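Local coordinates for protein transcription regulator AmtR (Mycobacterium smegmatis, PDB 5E57) that probably binds DNA as a TetR-family transcription regulator, with a role in nitrogen control, at residues A82-S94 with P174-F187. Residues are numbered along the deposited sequence; the frame is centred on the assembly and turned at random.
Sequences APRLHALVIYDAS and PWVIGEGALRVLGF
His86 reaches from helix 82-98 to Trp175, Gly178 and Leu182 of helix 173-183. Its CB and CG lie beside Leu182 CD1. CD2 sits 3.6 Å from Gly178 O, and Leu182 CD1 meets the ring at its edge. CE1 is 4.1 Å from Trp175 CZ3. NE2 comes 3.8 Å from Gly178 CA, where no side chain intervenes, and shares a water with Trp175 O. The water is 2.8 Å from His86 NE2 and donates to the carbonyl. ND1 is hydrogen-bonded to Thr198 of helix 191-202, so both ring nitrogens have a polar partner.

Ile90 sits one turn on. Its CG2, set anti to the backbone N, rests over one face of the Trp175 six-membered ring in a CH-pi contact, 18° off the ring normal. CD1 packs against Pro174 O and Trp175 CA. The helical segments 82-94 and 174-183 run roughly antiparallel, 146° between their directions, with their axes 8.5 Å apart at closest approach. They belong to the all-helical C-terminal part of a TetR-family regulator, whereas the predicted helix-turn-helix lies near the N-terminus. Val89 CG1 fits 3.6 Å from Gly178 CA and also touches Ile177 CG2.

Ala93 packs on Pro174. Ser94 OG lies against the proline ring and bonds back to Ile90 O, 40° out of the carbonyl plane. At the other end Leu85 CD2 and Leu185 CD1 meet tip to tip, tightly, at 3.4 Å. A Schellman motif at Gly186 turns the chain there. Phe187 follows it, and its CE1 touches Ala82 CB at 3.6 Å.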
loop_
_atom_site.group_PDB
_atom_site.type_symbol
_atom_site.label_atom_id
_atom_site.label_comp_id
_atom_site.label_asym_id
_atom_site.label_seq_id
_atom_site.Cartn_x
_atom_site.Cartn_y
_atom_site.Cartn_z
ATOM N N ALA A 82 9.260 19.279 -10.306
ATOM C CA ALA A 82 7.825 18.926 -10.242
ATOM C C ALA A 82 7.285 18.232 -11.497
ATOM O O ALA A 82 6.646 17.179 -11.374
ATOM C CB ALA A 82 6.967 20.146 -9.865
ATOM N N PRO A 83 7.569 18.780 -12.702
ATOM C CA PRO A 83 7.065 18.092 -13.875
ATOM C C PRO A 83 7.715 16.745 -14.052
ATOM O O PRO A 83 7.159 15.883 -14.752
ATOM C CB PRO A 83 7.450 19.007 -15.043
ATOM C CG PRO A 83 7.420 20.393 -14.438
ATOM C CD PRO A 83 7.902 20.188 -12.996
ATOM N N ARG A 84 8.883 16.552 -13.441
ATOM C CA ARG A 84 9.620 15.314 -13.723
ATOM C C ARG A 84 9.052 14.158 -12.872
ATOM O O ARG A 84 8.744 13.058 -13.383
ATOM C CB ARG A 84 11.122 15.524 -13.536
ATOM C CG ARG A 84 11.727 16.296 -14.727
ATOM C CD ARG A 84 13.238 16.294 -14.629
ATOM N NE ARG A 84 13.660 17.151 -13.574
ATOM C CZ ARG A 84 14.688 16.958 -12.735
ATOM N NH1 ARG A 84 15.402 15.865 -12.717
ATOM N NH2 ARG A 84 14.936 17.896 -11.849
ATOM N N LEU A 85 8.874 14.469 -11.609
ATOM C CA LEU A 85 8.236 13.613 -10.681
ATOM C C LEU A 85 6.813 13.307 -11.124
ATOM O O LEU A 85 6.451 12.147 -11.245
ATOM C CB LEU A 85 8.203 14.266 -9.339
ATOM C CG LEU A 85 7.467 13.483 -8.250
ATOM C CD1 LEU A 85 8.132 12.143 -8.061
ATOM C CD2 LEU A 85 7.519 14.268 -6.941
ATOM N N HIS A 86 6.063 14.336 -11.458
ATOM C CA HIS A 86 4.752 14.120 -12.037
ATOM C C HIS A 86 4.723 13.109 -13.148
ATOM O O HIS A 86 3.874 12.224 -13.135
ATOM C CB HIS A 86 4.069 15.400 -12.474
ATOM C CG HIS A 86 2.586 15.240 -12.638
ATOM N ND1 HIS A 86 1.998 15.021 -13.864
ATOM C CD2 HIS A 86 1.591 15.190 -11.733
ATOM C CE1 HIS A 86 0.690 14.865 -13.703
ATOM N NE2 HIS A 86 0.420 14.991 -12.425
ATOM N N ALA A 87 5.651 13.206 -14.099
ATOM C CA ALA A 87 5.634 12.363 -15.238
ATOM C C ALA A 87 5.958 10.921 -14.764
ATOM O O ALA A 87 5.365 9.972 -15.266
ATOM C CB ALA A 87 6.662 12.792 -16.260
ATOM N N LEU A 88 6.900 10.768 -13.830
ATOM C CA LEU A 88 7.201 9.428 -13.359
ATOM C C LEU A 88 5.950 8.792 -12.694
ATOM O O LEU A 88 5.669 7.634 -12.920
ATOM C CB LEU A 88 8.359 9.473 -12.358
ATOM C CG LEU A 88 8.756 8.166 -11.652
ATOM C CD1 LEU A 88 9.096 7.071 -12.627
ATOM C CD2 LEU A 88 9.939 8.457 -10.720
ATOM N N VAL A 89 5.248 9.567 -11.878
ATOM C CA VAL A 89 4.091 9.054 -11.120
ATOM C C VAL A 89 3.025 8.595 -12.126
ATOM O O VAL A 89 2.484 7.481 -12.032
ATOM C CB VAL A 89 3.535 10.170 -10.219
ATOM C CG1 VAL A 89 2.235 9.797 -9.604
ATOM C CG2 VAL A 89 4.493 10.460 -9.069
ATOM N N ILE A 90 2.754 9.398 -13.153
ATOM C CA ILE A 90 1.699 8.977 -14.085
ATOM C C ILE A 90 2.128 7.690 -14.750
ATOM O O ILE A 90 1.392 6.736 -14.777
ATOM C CB ILE A 90 1.413 10.019 -15.141
ATOM C CG1 ILE A 90 0.914 11.290 -14.475
ATOM C CG2 ILE A 90 0.443 9.501 -16.218
ATOM C CD1 ILE A 90 -0.215 11.172 -13.486
ATOM N N TYR A 91 3.361 7.635 -15.218
ATOM C CA TYR A 91 3.812 6.508 -15.972
ATOM C C TYR A 91 3.779 5.307 -15.140
ATOM O O TYR A 91 3.327 4.231 -15.576
ATOM C CB TYR A 91 5.244 6.745 -16.485
ATOM C CG TYR A 91 5.820 5.597 -17.272
ATOM C CD1 TYR A 91 5.534 5.449 -18.645
ATOM C CD2 TYR A 91 6.629 4.653 -16.678
ATOM C CE1 TYR A 91 6.061 4.402 -19.387
ATOM C CE2 TYR A 91 7.222 3.615 -17.437
ATOM C CZ TYR A 91 6.935 3.483 -18.797
ATOM O OH TYR A 91 7.465 2.469 -19.584
ATOM N N ASP A 92 4.275 5.442 -13.933
ATOM C CA ASP A 92 4.420 4.239 -13.084
ATOM C C ASP A 92 3.036 3.784 -12.592
ATOM O O ASP A 92 2.692 2.593 -12.675
ATOM C CB ASP A 92 5.338 4.584 -11.898
ATOM C CG ASP A 92 5.919 3.373 -11.209
ATOM O OD1 ASP A 92 5.586 2.217 -11.583
ATOM O OD2 ASP A 92 6.685 3.633 -10.229
ATOM N N ALA A 93 2.245 4.708 -12.028
ATOM C CA ALA A 93 0.899 4.345 -11.546
ATOM C C ALA A 93 0.093 3.725 -12.713
ATOM O O ALA A 93 -0.631 2.681 -12.531
ATOM C CB ALA A 93 0.226 5.574 -11.003
ATOM N N SER A 94 0.193 4.324 -13.891
ATOM C CA SER A 94 -0.463 3.692 -15.063
ATOM C C SER A 94 -0.046 2.266 -15.320
ATOM O O SER A 94 -0.911 1.358 -15.535
ATOM C CB SER A 94 -0.232 4.481 -16.313
ATOM O OG SER A 94 -0.611 5.841 -16.123
ATOM N N PRO A 174 -4.413 7.046 -12.142
ATOM C CA PRO A 174 -3.040 7.574 -12.108
ATOM C C PRO A 174 -2.952 9.083 -11.933
ATOM O O PRO A 174 -2.056 9.555 -11.248
ATOM C CB PRO A 174 -2.486 7.180 -13.464
ATOM C CG PRO A 174 -3.242 5.951 -13.864
ATOM C CD PRO A 174 -4.626 6.127 -13.268
ATOM N N TRP A 175 -3.870 9.837 -12.556
ATOM C CA TRP A 175 -3.843 11.277 -12.524
ATOM C C TRP A 175 -4.203 11.794 -11.198
ATOM O O TRP A 175 -3.700 12.840 -10.778
ATOM C CB TRP A 175 -4.705 11.907 -13.656
ATOM C CG TRP A 175 -4.266 11.432 -15.029
ATOM C CD1 TRP A 175 -4.691 10.281 -15.681
ATOM C CD2 TRP A 175 -3.268 12.010 -15.870
ATOM N NE1 TRP A 175 -4.033 10.157 -16.910
ATOM C CE2 TRP A 175 -3.186 11.220 -17.055
ATOM C CE3 TRP A 175 -2.500 13.166 -15.797
ATOM C CZ2 TRP A 175 -2.283 11.527 -18.107
ATOM C CZ3 TRP A 175 -1.623 13.459 -16.836
ATOM C CH2 TRP A 175 -1.516 12.655 -17.959
ATOM N N VAL A 176 -5.075 11.065 -10.511
ATOM C CA VAL A 176 -5.473 11.442 -9.165
ATOM C C VAL A 176 -4.290 11.286 -8.232
ATOM O O VAL A 176 -4.051 12.111 -7.344
ATOM C CB VAL A 176 -6.644 10.553 -8.697
ATOM C CG1 VAL A 176 -6.954 10.767 -7.226
ATOM C CG2 VAL A 176 -7.883 10.791 -9.577
ATOM N N ILE A 177 -3.565 10.207 -8.452
ATOM C CA ILE A 177 -2.377 9.928 -7.709
ATOM C C ILE A 177 -1.278 10.993 -7.979
ATOM O O ILE A 177 -0.586 11.394 -7.069
ATOM C CB ILE A 177 -1.856 8.527 -8.100
ATOM C CG1 ILE A 177 -2.830 7.475 -7.554
ATOM C CG2 ILE A 177 -0.429 8.303 -7.602
ATOM C CD1 ILE A 177 -2.710 7.283 -6.079
ATOM N N GLY A 178 -1.174 11.396 -9.239
ATOM C CA GLY A 178 -0.252 12.391 -9.678
ATOM C C GLY A 178 -0.496 13.688 -8.965
ATOM O O GLY A 178 0.433 14.263 -8.445
ATOM N N GLU A 179 -1.758 14.124 -8.874
ATOM C CA GLU A 179 -2.014 15.350 -8.139
ATOM C C GLU A 179 -1.662 15.255 -6.613
ATOM O O GLU A 179 -1.042 16.152 -6.061
ATOM C CB GLU A 179 -3.470 15.783 -8.307
ATOM C CG GLU A 179 -3.659 17.065 -7.522
ATOM C CD GLU A 179 -4.922 17.842 -7.882
ATOM O OE1 GLU A 179 -5.575 17.522 -8.931
ATOM O OE2 GLU A 179 -5.202 18.753 -7.055
ATOM N N GLY A 180 -2.090 14.169 -5.975
ATOM C CA GLY A 180 -1.797 13.942 -4.581
ATOM C C GLY A 180 -0.325 13.897 -4.263
ATOM O O GLY A 180 0.094 14.424 -3.232
ATOM N N ALA A 181 0.447 13.247 -5.135
ATOM C CA ALA A 181 1.856 13.044 -4.875
ATOM C C ALA A 181 2.581 14.368 -4.879
ATOM O O ALA A 181 3.489 14.573 -4.082
ATOM C CB ALA A 181 2.464 12.115 -5.909
ATOM N N LEU A 182 2.117 15.292 -5.708
ATOM C CA LEU A 182 2.559 16.672 -5.675
ATOM C C LEU A 182 2.011 17.549 -4.547
ATOM O O LEU A 182 2.804 18.292 -3.918
ATOM C CB LEU A 182 2.424 17.264 -7.091
ATOM C CG LEU A 182 3.738 16.600 -7.636
ATOM C CD1 LEU A 182 3.582 15.540 -8.688
ATOM C CD2 LEU A 182 4.818 17.618 -7.935
ATOM N N ARG A 183 0.729 17.429 -4.204
ATOM C CA ARG A 183 0.282 18.160 -3.015
ATOM C C ARG A 183 0.931 17.823 -1.720
ATOM O O ARG A 183 1.114 18.720 -0.857
ATOM C CB ARG A 183 -1.217 18.088 -2.819
ATOM C CG ARG A 183 -1.918 18.761 -3.929
ATOM C CD ARG A 183 -3.387 18.716 -3.644
ATOM N NE ARG A 183 -4.066 19.185 -4.822
ATOM C CZ ARG A 183 -4.455 20.412 -4.977
ATOM N NH1 ARG A 183 -4.282 21.311 -3.979
ATOM N NH2 ARG A 183 -5.051 20.748 -6.136
ATOM N N VAL A 184 1.327 16.575 -1.539
ATOM C CA VAL A 184 1.890 16.191 -0.239
ATOM C C VAL A 184 3.248 16.794 -0.100
ATOM O O VAL A 184 3.779 16.867 1.040
ATOM C CB VAL A 184 2.058 14.669 0.035
ATOM C CG1 VAL A 184 0.727 14.039 0.151
ATOM C CG2 VAL A 184 2.871 13.967 -1.045
ATOM N N LEU A 185 3.822 17.201 -1.227
ATOM C CA LEU A 185 5.132 17.857 -1.185
ATOM C C LEU A 185 5.072 19.384 -1.103
ATOM O O LEU A 185 6.099 20.014 -1.132
ATOM C CB LEU A 185 5.896 17.512 -2.432
ATOM C CG LEU A 185 6.054 16.034 -2.674
ATOM C CD1 LEU A 185 6.801 15.858 -3.995
ATOM C CD2 LEU A 185 6.754 15.348 -1.523
ATOM N N GLY A 186 3.874 19.957 -1.071
ATOM C CA GLY A 186 3.684 21.404 -0.936
ATOM C C GLY A 186 3.528 22.049 -2.280
ATOM O O GLY A 186 3.491 23.241 -2.377
ATOM N N PHE A 187 3.451 21.283 -3.343
ATOM C CA PHE A 187 3.205 21.919 -4.628
ATOM C C PHE A 187 1.762 22.432 -4.671
ATOM O O PHE A 187 0.824 21.668 -4.424
ATOM C CB PHE A 187 3.499 20.948 -5.755
ATOM C CG PHE A 187 3.345 21.503 -7.122
ATOM C CD1 PHE A 187 4.435 21.999 -7.806
ATOM C CD2 PHE A 187 2.135 21.438 -7.764
ATOM C CE1 PHE A 187 4.292 22.471 -9.098
ATOM C CE2 PHE A 187 1.988 21.919 -9.049
ATOM C CZ PHE A 187 3.065 22.437 -9.722
HETATM O O HOH W 1 -2.298 14.609 -12.122
#